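Side-chain contacts in lipoprotein (Colwellia psychrerythraea, PDB 3O0Y), which is of unknown function but belongs to the DUF885 family, in a clan that includes many zinc metallopeptidases: residues 523-526 with 527-531; 540-543 with 544-548; 194-197 with 198-201; 430-433 with 434-438. All coordinates share one frame; numbering follows the deposited sequence.

Contact 1: 523-526 with 527-531; sequences QAIS and YMSEQ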
ATOM      1  N   GLN A 523      10.364   2.534  22.827  1.00  9.42           N
ATOM      2  CA  GLN A 523      10.218   4.000  22.930  1.00  9.36           C
ATOM      3  C   GLN A 523       9.228   4.491  21.894  1.00  9.69           C
ATOM      4  O   GLN A 523       8.396   5.405  22.187  1.00  9.79           O
ATOM      5  CB  GLN A 523      11.583   4.716  22.767  1.00  8.80           C
ATOM      6  CG  GLN A 523      12.526   4.482  23.917  1.00 12.88           C
ATOM      7  CD  GLN A 523      14.009   4.702  23.570  1.00 14.43           C
ATOM      8  OE1 GLN A 523      14.360   5.071  22.459  1.00 11.07           O
ATOM      9  NE2 GLN A 523      14.868   4.533  24.547  1.00 11.85           N
ATOM     10  N   ALA A 524       9.303   3.914  20.682  1.00  9.07           N
ATOM     11  CA  ALA A 524       8.396   4.317  19.607  1.00  9.05           C
ATOM     12  C   ALA A 524       6.950   3.915  19.973  1.00  9.28           C
ATOM     13  O   ALA A 524       6.001   4.706  19.802  1.00  9.07           O
ATOM     14  CB  ALA A 524       8.850   3.667  18.249  1.00  8.07           C
ATOM     15  N   ILE A 525       6.773   2.702  20.507  1.00 10.36           N
ATOM     16  CA  ILE A 525       5.427   2.262  20.942  1.00 10.74           C
ATOM     17  C   ILE A 525       4.848   3.227  22.009  1.00 11.19           C
ATOM     18  O   ILE A 525       3.704   3.697  21.897  1.00 13.19           O
ATOM     19  CB  ILE A 525       5.471   0.820  21.526  1.00 11.05           C
ATOM     20  CG1 ILE A 525       5.771  -0.201  20.429  1.00 13.06           C
ATOM     21  CG2 ILE A 525       4.110   0.452  22.218  1.00 15.27           C
ATOM     22  CD1 ILE A 525       6.178  -1.527  20.881  1.00 11.14           C
ATOM     23  N   SER A 526       5.653   3.516  23.020  1.00 12.38           N
ATOM     24  CA  SER A 526       5.224   4.381  24.132  1.00 13.92           C
ATOM     25  C   SER A 526       4.819   5.736  23.601  1.00 13.14           C
ATOM     26  O   SER A 526       3.734   6.231  23.905  1.00 13.42           O
ATOM     27  CB  SER A 526       6.353   4.584  25.146  1.00 16.10           C
ATOM     28  OG  SER A 526       6.638   3.356  25.789  1.00 27.28           O
ATOM     29  N   TYR A 527       5.646   6.318  22.717  1.00 11.46           N
ATOM     30  CA  TYR A 527       5.357   7.674  22.182  1.00 10.59           C
ATOM     31  C   TYR A 527       4.025   7.637  21.431  1.00 10.55           C
ATOM     32  O   TYR A 527       3.158   8.517  21.601  1.00 10.98           O
ATOM     33  CB  TYR A 527       6.525   8.149  21.265  1.00 12.00           C
ATOM     34  CG  TYR A 527       6.329   9.520  20.669  1.00 10.88           C
ATOM     35  CD1 TYR A 527       6.464  10.688  21.424  1.00 13.24           C
ATOM     36  CD2 TYR A 527       5.793   9.665  19.384  1.00 10.64           C
ATOM     37  CE1 TYR A 527       6.276  11.961  20.840  1.00 13.52           C
ATOM     38  CE2 TYR A 527       5.476  10.888  18.890  1.00  9.88           C
ATOM     39  CZ  TYR A 527       5.729  12.022  19.572  1.00  9.71           C
ATOM     40  OH  TYR A 527       5.450  13.215  18.972  1.00  9.77           O
ATOM     41  N   MET A 528       3.912   6.689  20.491  1.00 10.92           N
ATOM     42  CA  MET A 528       2.734   6.666  19.633  1.00 11.19           C
ATOM     43  C   MET A 528       1.440   6.425  20.462  1.00 12.12           C
ATOM     44  O   MET A 528       0.370   7.034  20.193  1.00 11.47           O
ATOM     45  CB  MET A 528       2.866   5.628  18.498  1.00 10.63           C
ATOM     46  CG  MET A 528       1.629   5.441  17.632  1.00 10.13           C
ATOM     47  SD  MET A 528       2.006   4.432  16.037  1.00  5.41           S
ATOM     48  CE  MET A 528       2.140   5.612  14.899  1.00 15.98           C
ATOM     49  N   SER A 529       1.513   5.511  21.409  1.00 13.14           N
ATOM     50  CA  SER A 529       0.380   5.272  22.292  1.00 16.75           C
ATOM     51  C   SER A 529      -0.059   6.542  23.025  1.00 15.58           C
ATOM     52  O   SER A 529      -1.263   6.935  22.944  1.00 20.25           O
ATOM     53  CB  SER A 529       0.762   4.233  23.359  1.00 17.84           C
ATOM     54  OG  SER A 529       0.781   3.035  22.725  1.00 21.42           O
ATOM     55  N   GLU A 530       0.908   7.179  23.666  1.00 16.58           N
ATOM     56  CA  GLU A 530       0.655   8.383  24.477  1.00 18.55           C
ATOM     57  C   GLU A 530       0.111   9.537  23.646  1.00 16.85           C
ATOM     58  O   GLU A 530      -0.771  10.240  24.120  1.00 17.79           O
ATOM     59  CB  GLU A 530       1.885   8.888  25.187  1.00 20.24           C
ATOM     60  CG  GLU A 530       2.346   7.989  26.309  1.00 30.61           C
ATOM     61  CD  GLU A 530       3.744   8.333  26.804  1.00 40.18           C
ATOM     62  OE1 GLU A 530       4.224   9.454  26.490  1.00 49.16           O
ATOM     63  OE2 GLU A 530       4.352   7.485  27.515  1.00 46.37           O
ATOM     64  N   GLN A 531       0.587   9.688  22.405  1.00 13.78           N
ATOM     65  CA  GLN A 531       0.223  10.852  21.645  1.00 13.40           C
ATOM     66  C   GLN A 531      -1.153  10.638  20.997  1.00 14.74           C
ATOM     67  O   GLN A 531      -1.928  11.601  20.849  1.00 17.45           O
ATOM     68  CB  GLN A 531       1.296  11.162  20.564  1.00 13.10           C
ATOM     69  CG  GLN A 531       2.579  11.702  21.088  1.00 16.07           C
ATOM     70  CD  GLN A 531       2.457  12.938  21.947  1.00 20.06           C
ATOM     71  OE1 GLN A 531       1.715  13.875  21.634  1.00 23.14           O
ATOM     72  NE2 GLN A 531       3.159  12.923  23.073  1.00 27.09           N
TER
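Glu530 lays the aliphatic part of its chain over the carbonyl of Ser526, one helical turn back. CG meets Ser526 O at 3.3 Å, and the carboxylate carbon CD follows it at 3.6 Å from the same oxygen. With CG beside the backbone N (chi1 -70°) and the rest of the chain extended, the side chain runs back along the helix instead of out from it. Its backbone N closes the turn on that oxygen, the Glu530 N to Ser526 O bond being 3.0 Å long. The hydroxyl of Ser526 is engaged one turn back, where OG bonds to Glu522 O.

The same i to i+4 spacing governs the other pairs of this regular alpha-helix. Ser529 N bonds to Ile525 O at 2.9 Å, and Ser529 OG stands 3.1 Å from that same Ile525 O. Tyr527 touches Gln523 O through CB at 3.4 Å, but its ring swings away from residues 523-526, CG lying anti to the backbone N. Gln531 CG then lies 3.5 Å above one face of the Tyr527 ring, toward the rim, and Trp519 meets the ring edge-to-face.

The polar residues Ser526 and Glu530 are exposed, whereas Ala524 and Ile525 pack on Ile543 of helix 536-548. Met528 reaches Val539 and Tyr546 of that helix and Phe503 of helix 491-515, and Tyr527 fits against Val509 and Val510 of helix 491-515 and Leu310 of helix 302-326.

Contact 2: 540-543 with 544-548; sequences VAEI and ERYMA. With SO4 (sulfate ion), chain D.
Tyr546 folds back over the turn that begins at Glu542, an i to i+4 pair on the alpha-helix 536-548. With CG beside the backbone N (chi1 -55°), the ring leans along the helix, and Glu542 O lies 3.1 Å above its plane, over the ring centre. This is the compact part of the contact. At the flank of the ring Ile543 CD1 touches Tyr546 CD2 at 3.9 Å, and Ile543 CG2 also approaches the sulfur of Met547. The Tyr546 OH to Glu542 OE1 bond, 2.7 Å, is weak; Arg507 is the stronger partner of both groups, with a salt bridge to the carboxylate and a hydrogen bond to the hydroxyl.

The other side is looser and rests on charge and water. The extended Arg545 chain carries its guanidinium past Glu542, whose OE1 lies over one face 3.8 Å from NH2, a long salt bridge of charges alone, since no N-H is directed at that oxygen. A water joins Glu542 OE2 to Arg545 NH2 instead. Arg504, Arg507 and Tyr556 also bind the sulfate, which suggests a site suited to anions, although the ion probably came from the crystallisation liquor. Its O4 lies at the guanidinium edge, in plane, and accepts from Arg545 NH2 at 2.7 Å, with a weaker bond from NH1.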
ATOM      1  N   VAL A 540       1.693  -1.667  18.502  1.00 12.30           N
ATOM      2  CA  VAL A 540       2.764  -2.664  18.349  1.00 11.86           C
ATOM      3  C   VAL A 540       2.882  -3.085  16.867  1.00 11.40           C
ATOM      4  O   VAL A 540       3.985  -3.076  16.288  1.00 12.51           O
ATOM      5  CB  VAL A 540       2.555  -3.921  19.193  1.00 14.19           C
ATOM      6  CG1 VAL A 540       3.568  -4.959  18.758  1.00 14.56           C
ATOM      7  CG2 VAL A 540       2.779  -3.607  20.692  1.00 17.01           C
ATOM      8  N   ALA A 541       1.742  -3.369  16.224  1.00  9.91           N
ATOM      9  CA  ALA A 541       1.792  -3.768  14.817  1.00 11.81           C
ATOM     10  C   ALA A 541       2.295  -2.641  13.909  1.00 10.52           C
ATOM     11  O   ALA A 541       3.032  -2.902  12.948  1.00  8.42           O
ATOM     12  CB  ALA A 541       0.441  -4.282  14.358  1.00 13.18           C
ATOM     13  N   GLU A 542       1.908  -1.393  14.194  1.00 10.60           N
ATOM     14  CA  GLU A 542       2.383  -0.281  13.425  1.00 10.79           C
ATOM     15  C   GLU A 542       3.887  -0.090  13.545  1.00  8.92           C
ATOM     16  O   GLU A 542       4.620   0.060  12.534  1.00  8.03           O
ATOM     17  CB  GLU A 542       1.678   0.994  13.848  1.00 11.32           C
ATOM     18  CG  GLU A 542       0.213   1.012  13.580  1.00 14.32           C
ATOM     19  CD  GLU A 542      -0.128   1.196  12.147  1.00 22.50           C
ATOM     20  OE1 GLU A 542       0.565   1.962  11.402  1.00 18.92           O
ATOM     21  OE2 GLU A 542      -1.094   0.533  11.768  1.00 28.00           O
ATOM     22  N   ILE A 543       4.379  -0.030  14.775  1.00  8.67           N
ATOM     23  CA  ILE A 543       5.828   0.181  14.965  1.00  8.48           C
ATOM     24  C   ILE A 543       6.634  -0.959  14.280  1.00  8.63           C
ATOM     25  O   ILE A 543       7.599  -0.703  13.562  1.00  7.65           O
ATOM     26  CB  ILE A 543       6.206   0.285  16.490  1.00  8.32           C
ATOM     27  CG1 ILE A 543       5.563   1.529  17.096  1.00 10.19           C
ATOM     28  CG2 ILE A 543       7.799   0.187  16.685  1.00 10.24           C
ATOM     29  CD1 ILE A 543       5.732   2.853  16.311  1.00  9.88           C
ATOM     30  N   GLU A 544       6.178  -2.211  14.380  1.00  8.85           N
ATOM     31  CA  GLU A 544       6.874  -3.300  13.686  1.00  8.06           C
ATOM     32  C   GLU A 544       6.790  -3.214  12.153  1.00  8.43           C
ATOM     33  O   GLU A 544       7.702  -3.561  11.441  1.00  6.60           O
ATOM     34  CB  GLU A 544       6.441  -4.677  14.204  1.00 10.50           C
ATOM     35  CG  GLU A 544       6.799  -4.800  15.754  1.00  8.45           C
ATOM     36  CD  GLU A 544       6.445  -6.103  16.409  1.00 11.46           C
ATOM     37  OE1 GLU A 544       6.015  -7.034  15.683  1.00 14.32           O
ATOM     38  OE2 GLU A 544       6.703  -6.244  17.634  1.00 14.85           O
ATOM     39  N   ARG A 545       5.678  -2.713  11.647  1.00  7.77           N
ATOM     40  CA  ARG A 545       5.533  -2.397  10.230  1.00  7.98           C
ATOM     41  C   ARG A 545       6.614  -1.361   9.836  1.00  6.79           C
ATOM     42  O   ARG A 545       7.280  -1.542   8.810  1.00  7.22           O
ATOM     43  CB  ARG A 545       4.124  -1.818   9.953  1.00  8.47           C
ATOM     44  CG  ARG A 545       3.999  -1.002   8.704  1.00  7.14           C
ATOM     45  CD  ARG A 545       2.573  -0.442   8.578  1.00  9.70           C
ATOM     46  NE  ARG A 545       2.521   0.661   7.655  1.00  7.50           N
ATOM     47  CZ  ARG A 545       1.390   1.228   7.288  1.00 10.56           C
ATOM     48  NH1 ARG A 545       1.418   2.249   6.476  1.00  9.04           N
ATOM     49  NH2 ARG A 545       0.245   0.769   7.783  1.00 11.15           N
ATOM     50  N   TYR A 546       6.756  -0.298  10.607  1.00  8.55           N
ATOM     51  CA  TYR A 546       7.680   0.815  10.236  1.00  7.68           C
ATOM     52  C   TYR A 546       9.093   0.301  10.198  1.00  8.05           C
ATOM     53  O   TYR A 546       9.934   0.692   9.355  1.00  7.32           O
ATOM     54  CB  TYR A 546       7.578   2.015  11.164  1.00  6.99           C
ATOM     55  CG  TYR A 546       6.161   2.556  11.298  1.00  5.32           C
ATOM     56  CD1 TYR A 546       5.204   2.372  10.335  1.00  7.51           C
ATOM     57  CD2 TYR A 546       5.790   3.183  12.448  1.00  7.83           C
ATOM     58  CE1 TYR A 546       3.911   2.847  10.549  1.00  8.49           C
ATOM     59  CE2 TYR A 546       4.490   3.658  12.652  1.00  7.11           C
ATOM     60  CZ  TYR A 546       3.583   3.460  11.732  1.00  8.20           C
ATOM     61  OH  TYR A 546       2.280   3.929  12.029  1.00  8.25           O
ATOM     62  N   MET A 547       9.360  -0.623  11.105  1.00  7.21           N
ATOM     63  CA  MET A 547      10.699  -1.263  11.194  1.00  7.35           C
ATOM     64  C   MET A 547      11.002  -2.079   9.919  1.00  8.19           C
ATOM     65  O   MET A 547      12.112  -2.075   9.454  1.00  9.15           O
ATOM     66  CB  MET A 547      10.827  -2.159  12.427  1.00  9.65           C
ATOM     67  CG  MET A 547      10.886  -1.446  13.795  1.00 11.18           C
ATOM     68  SD  MET A 547      10.605  -2.507  15.296  1.00  4.87           S
ATOM     69  CE  MET A 547      11.881  -3.797  14.941  1.00  9.19           C
ATOM     70  N   ALA A 548       9.997  -2.720   9.330  1.00  8.92           N
ATOM     71  CA  ALA A 548      10.139  -3.551   8.106  1.00  8.43           C
ATOM     72  C   ALA A 548      10.103  -2.720   6.850  1.00  8.69           C
ATOM     73  O   ALA A 548      10.603  -3.161   5.818  1.00  8.58           O
ATOM     74  CB  ALA A 548       8.979  -4.614   8.032  1.00 10.48           C
TER
HETATM   75  S   SO4 D 610      -2.676   3.185   6.258  1.00 22.32           S
HETATM   76  O1  SO4 D 610      -2.763   4.608   6.684  1.00 20.64           O
HETATM   77  O2  SO4 D 610      -3.994   2.642   6.249  1.00 25.87           O
HETATM   78  O3  SO4 D 610      -2.177   3.035   4.870  1.00 24.42           O
HETATM   79  O4  SO4 D 610      -1.697   2.481   7.044  1.00 29.62           O
HETATM   80  O   HOH W   1      -0.730  -1.062   9.754  1.00 38.27           O

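Contact 3: 194-197 with 198-201; sequences LPSK and VTLQ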
ATOM      1  N   LEU A 194      20.424  -8.199   7.476  1.00 14.22           N
ATOM      2  CA  LEU A 194      19.332  -9.068   7.906  1.00 15.61           C
ATOM      3  C   LEU A 194      18.389  -8.408   8.867  1.00 13.60           C
ATOM      4  O   LEU A 194      18.702  -7.418   9.432  1.00 13.38           O
ATOM      5  CB  LEU A 194      19.817 -10.399   8.475  1.00 18.48           C
ATOM      6  CG  LEU A 194      20.981 -10.555   9.439  1.00 23.26           C
ATOM      7  CD1 LEU A 194      21.346  -9.302  10.135  1.00 18.65           C
ATOM      8  CD2 LEU A 194      20.654 -11.783  10.349  1.00 21.14           C
ATOM      9  N   PRO A 195      17.217  -8.997   9.037  1.00 14.12           N
ATOM     10  CA  PRO A 195      16.213  -8.255   9.804  1.00 14.07           C
ATOM     11  C   PRO A 195      16.605  -8.195  11.287  1.00 13.44           C
ATOM     12  O   PRO A 195      17.378  -9.044  11.773  1.00 12.53           O
ATOM     13  CB  PRO A 195      14.941  -9.075   9.574  1.00 14.21           C
ATOM     14  CG  PRO A 195      15.243  -9.914   8.349  1.00 16.44           C
ATOM     15  CD  PRO A 195      16.667 -10.266   8.530  1.00 14.02           C
ATOM     16  N   SER A 196      16.026  -7.251  12.022  1.00 11.70           N
ATOM     17  CA  SER A 196      16.028  -7.300  13.448  1.00 11.75           C
ATOM     18  C   SER A 196      15.387  -8.591  13.944  1.00 11.91           C
ATOM     19  O   SER A 196      14.627  -9.269  13.225  1.00 10.76           O
ATOM     20  CB  SER A 196      15.332  -6.139  14.092  1.00 12.36           C
ATOM     21  OG  SER A 196      13.917  -6.304  13.925  1.00 13.41           O
ATOM     22  N   LYS A 197      15.735  -8.949  15.187  1.00 12.36           N
ATOM     23  CA  LYS A 197      15.150 -10.147  15.816  1.00 12.36           C
ATOM     24  C   LYS A 197      13.635 -10.108  15.819  1.00 11.20           C
ATOM     25  O   LYS A 197      12.990 -11.072  15.454  1.00 12.19           O
ATOM     26  CB  LYS A 197      15.664 -10.315  17.251  1.00 13.56           C
ATOM     27  CG  LYS A 197      17.149 -10.744  17.321  1.00 17.35           C
ATOM     28  CD  LYS A 197      17.663 -10.979  18.771  1.00 19.05           C
ATOM     29  CE  LYS A 197      19.201 -11.149  18.856  1.00 19.86           C
ATOM     30  NZ  LYS A 197      19.765 -12.315  18.028  1.00 18.02           N
ATOM     31  N   VAL A 198      13.073  -8.953  16.160  1.00  9.84           N
ATOM     32  CA  VAL A 198      11.634  -8.748  16.186  1.00 11.72           C
ATOM     33  C   VAL A 198      10.995  -9.029  14.805  1.00 12.05           C
ATOM     34  O   VAL A 198       9.907  -9.662  14.722  1.00 12.36           O
ATOM     35  CB  VAL A 198      11.308  -7.363  16.780  1.00 11.27           C
ATOM     36  CG1 VAL A 198       9.846  -6.924  16.439  1.00 13.81           C
ATOM     37  CG2 VAL A 198      11.481  -7.328  18.309  1.00 12.34           C
ATOM     38  N   THR A 199      11.613  -8.516  13.754  1.00 11.76           N
ATOM     39  CA  THR A 199      11.076  -8.673  12.394  1.00 11.46           C
ATOM     40  C   THR A 199      11.162 -10.132  11.985  1.00 11.12           C
ATOM     41  O   THR A 199      10.185 -10.696  11.515  1.00 13.67           O
ATOM     42  CB  THR A 199      11.827  -7.821  11.371  1.00 10.92           C
ATOM     43  OG1 THR A 199      11.707  -6.446  11.760  1.00 12.65           O
ATOM     44  CG2 THR A 199      11.295  -8.036   9.917  1.00  9.68           C
ATOM     45  N   LEU A 200      12.311 -10.758  12.216  1.00 13.19           N
ATOM     46  CA  LEU A 200      12.469 -12.156  11.923  1.00 13.48           C
ATOM     47  C   LEU A 200      11.526 -13.067  12.733  1.00 13.78           C
ATOM     48  O   LEU A 200      11.001 -14.048  12.196  1.00 11.68           O
ATOM     49  CB  LEU A 200      13.937 -12.551  12.061  1.00 14.49           C
ATOM     50  CG  LEU A 200      14.474 -13.741  11.291  1.00 18.36           C
ATOM     51  CD1 LEU A 200      14.143 -13.723   9.789  1.00 16.27           C
ATOM     52  CD2 LEU A 200      15.980 -13.784  11.499  1.00 19.48           C
ATOM     53  N   GLN A 201      11.323 -12.768  14.013  1.00 13.57           N
ATOM     54  CA  GLN A 201      10.440 -13.545  14.860  1.00 12.71           C
ATOM     55  C   GLN A 201       9.021 -13.415  14.343  1.00 12.43           C
ATOM     56  O   GLN A 201       8.254 -14.375  14.391  1.00 13.77           O
ATOM     57  CB  GLN A 201      10.490 -13.057  16.307  1.00 14.28           C
ATOM     58  CG  GLN A 201      11.809 -13.360  17.017  1.00 17.95           C
ATOM     59  CD  GLN A 201      11.957 -12.693  18.379  1.00 25.23           C
ATOM     60  OE1 GLN A 201      11.565 -11.522  18.588  1.00 28.89           O
ATOM     61  NE2 GLN A 201      12.573 -13.432  19.313  1.00 28.09           N
TER
HETATM   62  O   HOH W   2      13.984  -5.249  11.203  1.00 11.13           O
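Pro195 CB rests against Thr199 CG2 at 3.8 Å, and its CG reaches Leu200 CD1 at 4.2 Å. Beside these apolar contacts runs the backbone bond Leu200 N to Ser196 O, 2.9 Å long and almost straight at 176°. Next to it Gln201 N bonds to Lys197 O, and the aliphatic Gln201 CG presses on that same oxygen at 3.0 Å before its chain extends onward.

Ser196 occupies the N-cap of helix 197-210. Its OG is set between the backbone N and the carbonyl carbon (chi1 74°), which turns the hydroxyl toward the first turn, 3.1 Å from Thr199 OG1. A direct capping box would have the Thr199 side chain accept from Ser196 N; here a water stands in, accepting from Ser196 N at 3.0 Å and lying 2.6 Å from Thr199 OG1. The Pro195 and Leu200 pair, one residue before the cap and four after it, matches a hydrophobic staple.

Outside this start of the helix, Leu200 packs on Ser265 and Leu268 of helix 236-268, while Phe136 backs Pro195. The Lys197 chain leads away from the turn, and its NZ is bound by the carbonyls of Leu269 and Ala272. On another side Met547 of helix 536-548 touches Ser196, Val198 and Thr199.

Contact 4: 430-433 with 434-438; sequences FGLK and TLTYH
Thr436 turns its hydroxyl back on Leu432 O, at the start of the alpha-helix 432-439. With OG1 beside the backbone N (chi1 -62°), the hydroxyl faces back down the helix onto that carbonyl. Leu432 O thus accepts twice, from Thr436 OG1 at 2.8 Å and from Thr436 N at 3.0 Å, the two coming from opposite faces of the carbonyl plane. Tyr417 OH is a further partner of the same hydroxyl.

Ahead of that pair the bonding is weaker: Leu435 N to Gly431 O is a weak bond, and a water spans Thr434 N and Phe430 O, accepting from the amide and donating to the carbonyl. Thr434 OG1 is held by Glu478. Lys433 sends NZ to Asp490, in a salt bridge, and to Met486 O. Many metallopeptidases of this clan bind zinc through an HEXXH helix, and the meeting of the His438 and His444 rings may reflect a related site; a metal role for His438 is inferred.

Lys433 and Tyr437 run side by side, Lys433 CD being 3.6 Å from Tyr437 OH. Tyr437 N bonds to Lys433 O at 161°, and this oxygen also lies over one face of the Tyr437 ring, 3.2 Å above its plane and offset toward the rim.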
ATOM      1  N   PHE A 430     -16.897   6.974  15.815  1.00  5.85           N
ATOM      2  CA  PHE A 430     -16.322   8.315  15.468  1.00  6.74           C
ATOM      3  C   PHE A 430     -15.109   8.248  14.542  1.00  8.93           C
ATOM      4  O   PHE A 430     -14.619   9.268  14.111  1.00  8.88           O
ATOM      5  CB  PHE A 430     -15.991   9.106  16.725  1.00  7.37           C
ATOM      6  CG  PHE A 430     -15.061   8.425  17.696  1.00  6.60           C
ATOM      7  CD1 PHE A 430     -13.719   8.302  17.426  1.00  9.83           C
ATOM      8  CD2 PHE A 430     -15.530   7.977  18.928  1.00  7.28           C
ATOM      9  CE1 PHE A 430     -12.854   7.742  18.307  1.00 13.35           C
ATOM     10  CE2 PHE A 430     -14.657   7.375  19.859  1.00  7.99           C
ATOM     11  CZ  PHE A 430     -13.335   7.266  19.578  1.00 10.11           C
ATOM     12  N   GLY A 431     -14.597   7.038  14.278  1.00  7.23           N
ATOM     13  CA  GLY A 431     -13.477   6.888  13.355  1.00  7.64           C
ATOM     14  C   GLY A 431     -13.797   6.356  11.970  1.00  7.12           C
ATOM     15  O   GLY A 431     -12.931   6.325  11.076  1.00  7.43           O
ATOM     16  N   LEU A 432     -15.045   5.950  11.769  1.00  6.27           N
ATOM     17  CA  LEU A 432     -15.405   5.285  10.534  1.00  6.39           C
ATOM     18  C   LEU A 432     -15.568   6.187   9.320  1.00  6.30           C
ATOM     19  O   LEU A 432     -15.283   5.741   8.212  1.00  5.29           O
ATOM     20  CB  LEU A 432     -16.630   4.434  10.775  1.00  6.43           C
ATOM     21  CG  LEU A 432     -17.095   3.495   9.675  1.00 12.44           C
ATOM     22  CD1 LEU A 432     -15.998   2.473   9.327  1.00 18.68           C
ATOM     23  CD2 LEU A 432     -18.434   2.707  10.149  1.00 18.20           C
ATOM     24  N   LYS A 433     -16.096   7.397   9.484  1.00  4.89           N
ATOM     25  CA  LYS A 433     -16.223   8.291   8.340  1.00  5.97           C
ATOM     26  C   LYS A 433     -14.847   8.558   7.754  1.00  6.15           C
ATOM     27  O   LYS A 433     -14.623   8.350   6.540  1.00  6.17           O
ATOM     28  CB  LYS A 433     -16.898   9.623   8.732  1.00  8.53           C
ATOM     29  CG  LYS A 433     -18.382   9.607   8.741  1.00  9.71           C
ATOM     30  CD  LYS A 433     -18.896  11.065   9.067  1.00  9.35           C
ATOM     31  CE  LYS A 433     -20.358  11.183   9.118  1.00 13.92           C
ATOM     32  NZ  LYS A 433     -20.832  12.511   9.605  1.00  7.87           N
ATOM     33  N   THR A 434     -13.859   8.933   8.596  1.00  6.46           N
ATOM     34  CA  THR A 434     -12.580   9.331   8.021  1.00  5.07           C
ATOM     35  C   THR A 434     -11.913   8.167   7.301  1.00  6.76           C
ATOM     36  O   THR A 434     -11.305   8.326   6.230  1.00  7.12           O
ATOM     37  CB  THR A 434     -11.671  10.043   9.029  1.00  6.08           C
ATOM     38  OG1 THR A 434     -10.758  10.877   8.273  1.00  5.82           O
ATOM     39  CG2 THR A 434     -10.960   9.046   9.984  1.00  7.34           C
ATOM     40  N   LEU A 435     -12.048   6.968   7.879  1.00  6.11           N
ATOM     41  CA  LEU A 435     -11.476   5.752   7.252  1.00  5.23           C
ATOM     42  C   LEU A 435     -12.133   5.530   5.903  1.00  7.14           C
ATOM     43  O   LEU A 435     -11.476   5.186   4.911  1.00  7.63           O
ATOM     44  CB  LEU A 435     -11.643   4.571   8.142  1.00  7.63           C
ATOM     45  CG  LEU A 435     -11.102   3.255   7.600  1.00  5.98           C
ATOM     46  CD1 LEU A 435      -9.538   3.418   7.465  1.00 11.93           C
ATOM     47  CD2 LEU A 435     -11.489   2.105   8.531  1.00  6.94           C
ATOM     48  N   THR A 436     -13.442   5.748   5.867  1.00  5.84           N
ATOM     49  CA  THR A 436     -14.213   5.486   4.678  1.00  7.24           C
ATOM     50  C   THR A 436     -13.899   6.498   3.549  1.00  7.10           C
ATOM     51  O   THR A 436     -13.821   6.134   2.330  1.00  6.93           O
ATOM     52  CB  THR A 436     -15.697   5.437   5.008  1.00  7.20           C
ATOM     53  OG1 THR A 436     -15.961   4.360   5.930  1.00  7.87           O
ATOM     54  CG2 THR A 436     -16.559   5.373   3.764  1.00  6.52           C
ATOM     55  N   TYR A 437     -13.657   7.755   3.941  1.00  6.82           N
ATOM     56  CA  TYR A 437     -13.196   8.725   2.970  1.00  7.55           C
ATOM     57  C   TYR A 437     -11.833   8.462   2.462  1.00  7.48           C
ATOM     58  O   TYR A 437     -11.539   8.654   1.258  1.00  8.72           O
ATOM     59  CB  TYR A 437     -13.365  10.151   3.507  1.00  6.14           C
ATOM     60  CG  TYR A 437     -14.753  10.507   4.011  1.00  6.08           C
ATOM     61  CD1 TYR A 437     -15.925  10.031   3.412  1.00  6.63           C
ATOM     62  CD2 TYR A 437     -14.917  11.297   5.145  1.00  5.11           C
ATOM     63  CE1 TYR A 437     -17.133  10.318   3.899  1.00  7.93           C
ATOM     64  CE2 TYR A 437     -16.135  11.631   5.590  1.00  6.20           C
ATOM     65  CZ  TYR A 437     -17.255  11.139   5.001  1.00  7.24           C
ATOM     66  OH  TYR A 437     -18.525  11.415   5.539  1.00  7.99           O
ATOM     67  N   HIS A 438     -10.943   7.998   3.341  1.00  6.80           N
ATOM     68  CA  HIS A 438      -9.604   7.659   2.997  1.00  7.95           C
ATOM     69  C   HIS A 438      -9.508   6.497   2.020  1.00  5.68           C
ATOM     70  O   HIS A 438      -8.791   6.605   0.996  1.00  5.52           O
ATOM     71  CB  HIS A 438      -8.920   7.262   4.269  1.00  9.48           C
ATOM     72  CG  HIS A 438      -7.476   6.909   4.110  1.00 13.36           C
ATOM     73  ND1 HIS A 438      -7.033   5.688   3.708  1.00 20.17           N
ATOM     74  CD2 HIS A 438      -6.363   7.693   4.177  1.00 24.19           C
ATOM     75  CE1 HIS A 438      -5.720   5.637   3.759  1.00 15.04           C
ATOM     76  NE2 HIS A 438      -5.273   6.869   3.942  1.00 28.01           N
TER
HETATM   77  O   HOH W   3     -14.368  10.038  11.328  1.00  6.28           O

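In the fold
Along the chain the order is contact 3, contact 4, contact 1, contact 2, all within one largely helical chain. Contacts 1 and 2 sit on the consecutive helices 521-532 and 536-548, their centres about 12 Å apart, and meet through packing such as Ile525 CD1 on Val540 CG2 at 4.0 Å. Helix 536-548 also reaches contact 3, whose centre is about 11 Å from that of contact 2, through Glu544 OE2 on Val198 CG1 at 3.4 Å. Contact 2 therefore bridges its two neighbours, which do not touch each other. Contact 4 stands apart, about 22 Å from contact 2 between centres, on the helix that carries His438, possibly part of a metal site as in relatives of the clan.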